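PDB 2BSF: sigma C capsid protein from Avian reovirus, which forms the fibre by which the virus attaches to cells and induces apoptosis, the chain here being its C-terminal receptor-binding part. Local coordinates for residues Asp127-Arg132 with Ser167-Thr172. Numbering follows the deposited sequence.
Sequences DVSFTR and SLTVRT
D127 and R171 form a hydrogen-bonded antiparallel pair in the beta-barrel of the receptor-binding head. D127 N donates to R171 O at 2.8 Å, and R171 N returns a bond to D127 O; both donors lie in the carbonyl plane. S129 and T169 exchange a second pair of bonds, with both donors tilted from the carbonyl plane. T169 N to S129 O is 2.8 Å; S129 N to T169 O is longer, 3.2 Å. V128 and V170 form the non-hydrogen-bonded pair between them. Backbone bonds turn outward from V128 to Y139, F130 to H137, L168 to S83 and V170 to M81.

S129 OG and T169 OG1 are hydrogen-bonded at 3.0 Å, and either could donate. Each sits between its own backbone N and carbonyl carbon (chi1 82° and 66°). One water joins T169 OG1 to D127 O, the latter weakly, and a second joins S129 OG to S167 O. A third bridges T131 OG1 and S167 OG; T131 OG1 also bonds weakly to R166 O.

The other face is apolar. L168 CD1 packs on V128 CG1 at 3.5 Å and lies oblique to the F130 ring. V128 and L168 touch F155, and V128 and V170 touch I153.

Within one chain the D127 and R171 charges do not touch; OD2 and NH1 are 5.5 Å apart. Instead, R171 forms a salt bridge to D127 of the second subunit, and D127 one to R171 of the third. The hydrated polar face thus links the trimer through its charged end.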
# COMPACT_ATOMS: atom_id res chain seq x y z
N ASP A 127 -10.41 6.09 -6.80
CA ASP A 127 -11.60 5.34 -7.17
C ASP A 127 -12.79 6.23 -6.86
O ASP A 127 -12.92 6.74 -5.72
CB ASP A 127 -11.74 4.05 -6.36
CG ASP A 127 -10.76 2.95 -6.84
OD1 ASP A 127 -10.03 3.15 -7.84
OD2 ASP A 127 -10.74 1.86 -6.25
N VAL A 128 -13.65 6.42 -7.85
CA VAL A 128 -14.83 7.29 -7.66
C VAL A 128 -16.10 6.50 -8.03
O VAL A 128 -16.09 5.75 -8.98
CB VAL A 128 -14.70 8.51 -8.59
CG1 VAL A 128 -15.96 9.36 -8.54
CG2 VAL A 128 -13.50 9.35 -8.17
N SER A 129 -17.19 6.67 -7.30
CA SER A 129 -18.46 6.14 -7.78
C SER A 129 -19.56 7.06 -7.24
O SER A 129 -19.37 7.75 -6.25
CB SER A 129 -18.68 4.68 -7.33
OG SER A 129 -19.16 4.67 -6.03
N PHE A 130 -20.71 7.06 -7.90
CA PHE A 130 -21.81 7.91 -7.49
C PHE A 130 -23.05 7.40 -8.22
O PHE A 130 -22.95 6.60 -9.17
CB PHE A 130 -21.53 9.39 -7.85
CG PHE A 130 -21.24 9.60 -9.31
CD1 PHE A 130 -22.28 9.80 -10.22
CD2 PHE A 130 -19.93 9.56 -9.79
CE1 PHE A 130 -22.02 9.97 -11.60
CE2 PHE A 130 -19.65 9.72 -11.17
CZ PHE A 130 -20.69 9.92 -12.07
N THR A 131 -24.21 7.87 -7.79
CA THR A 131 -25.45 7.48 -8.45
C THR A 131 -25.96 8.71 -9.19
O THR A 131 -25.90 9.85 -8.70
CB THR A 131 -26.52 7.04 -7.44
OG1 THR A 131 -26.88 8.17 -6.65
CG2 THR A 131 -26.00 6.02 -6.52
N ARG A 132 -26.47 8.48 -10.39
CA ARG A 132 -27.10 9.56 -11.15
C ARG A 132 -28.32 8.98 -11.87
O ARG A 132 -28.19 7.99 -12.58
CB ARG A 132 -26.11 10.15 -12.14
CG ARG A 132 -26.71 11.19 -13.13
CD ARG A 132 -25.76 11.41 -14.32
NE ARG A 132 -26.33 12.30 -15.34
CZ ARG A 132 -25.70 13.34 -15.89
NH1 ARG A 132 -24.44 13.67 -15.56
NH2 ARG A 132 -26.35 14.06 -16.80
N SER A 167 -24.45 10.10 -3.46
CA SER A 167 -23.76 8.89 -3.02
C SER A 167 -22.35 8.78 -3.64
O SER A 167 -21.90 7.70 -4.03
CB SER A 167 -24.61 7.65 -3.35
OG SER A 167 -25.83 7.78 -2.66
N LEU A 168 -21.65 9.93 -3.70
CA LEU A 168 -20.31 10.00 -4.26
C LEU A 168 -19.37 9.42 -3.25
O LEU A 168 -19.36 9.86 -2.08
CB LEU A 168 -19.93 11.45 -4.57
CG LEU A 168 -18.49 11.77 -5.03
CD1 LEU A 168 -18.11 11.20 -6.41
CD2 LEU A 168 -18.33 13.28 -5.02
N THR A 169 -18.61 8.41 -3.66
CA THR A 169 -17.57 7.90 -2.80
C THR A 169 -16.21 8.15 -3.48
O THR A 169 -16.09 8.12 -4.70
CB THR A 169 -17.72 6.38 -2.52
OG1 THR A 169 -17.51 5.66 -3.73
CG2 THR A 169 -19.07 6.01 -1.93
N VAL A 170 -15.20 8.39 -2.66
CA VAL A 170 -13.86 8.69 -3.12
C VAL A 170 -12.94 7.83 -2.25
O VAL A 170 -12.96 7.90 -1.01
CB VAL A 170 -13.50 10.25 -2.97
CG1 VAL A 170 -12.03 10.49 -3.28
CG2 VAL A 170 -14.37 11.11 -3.86
N ARG A 171 -12.15 6.99 -2.91
CA ARG A 171 -11.13 6.23 -2.22
C ARG A 171 -9.78 6.44 -2.89
O ARG A 171 -9.64 6.28 -4.11
CB ARG A 171 -11.50 4.75 -2.18
CG ARG A 171 -12.87 4.52 -1.53
CD ARG A 171 -13.27 3.06 -1.64
NE ARG A 171 -12.69 2.32 -0.52
CZ ARG A 171 -12.55 1.00 -0.47
NH1 ARG A 171 -12.89 0.22 -1.50
NH2 ARG A 171 -12.03 0.48 0.61
N THR A 172 -8.81 6.84 -2.10
CA THR A 172 -7.46 7.08 -2.62
C THR A 172 -6.49 7.12 -1.42
O THR A 172 -6.92 6.98 -0.26
CB THR A 172 -7.38 8.41 -3.45
OG1 THR A 172 -6.14 8.48 -4.15
CG2 THR A 172 -7.50 9.64 -2.56
O HOH W 1 -15.11 5.11 -4.63
O HOH W 2 -21.68 5.23 -5.09
O HOH W 3 -27.83 6.60 -4.22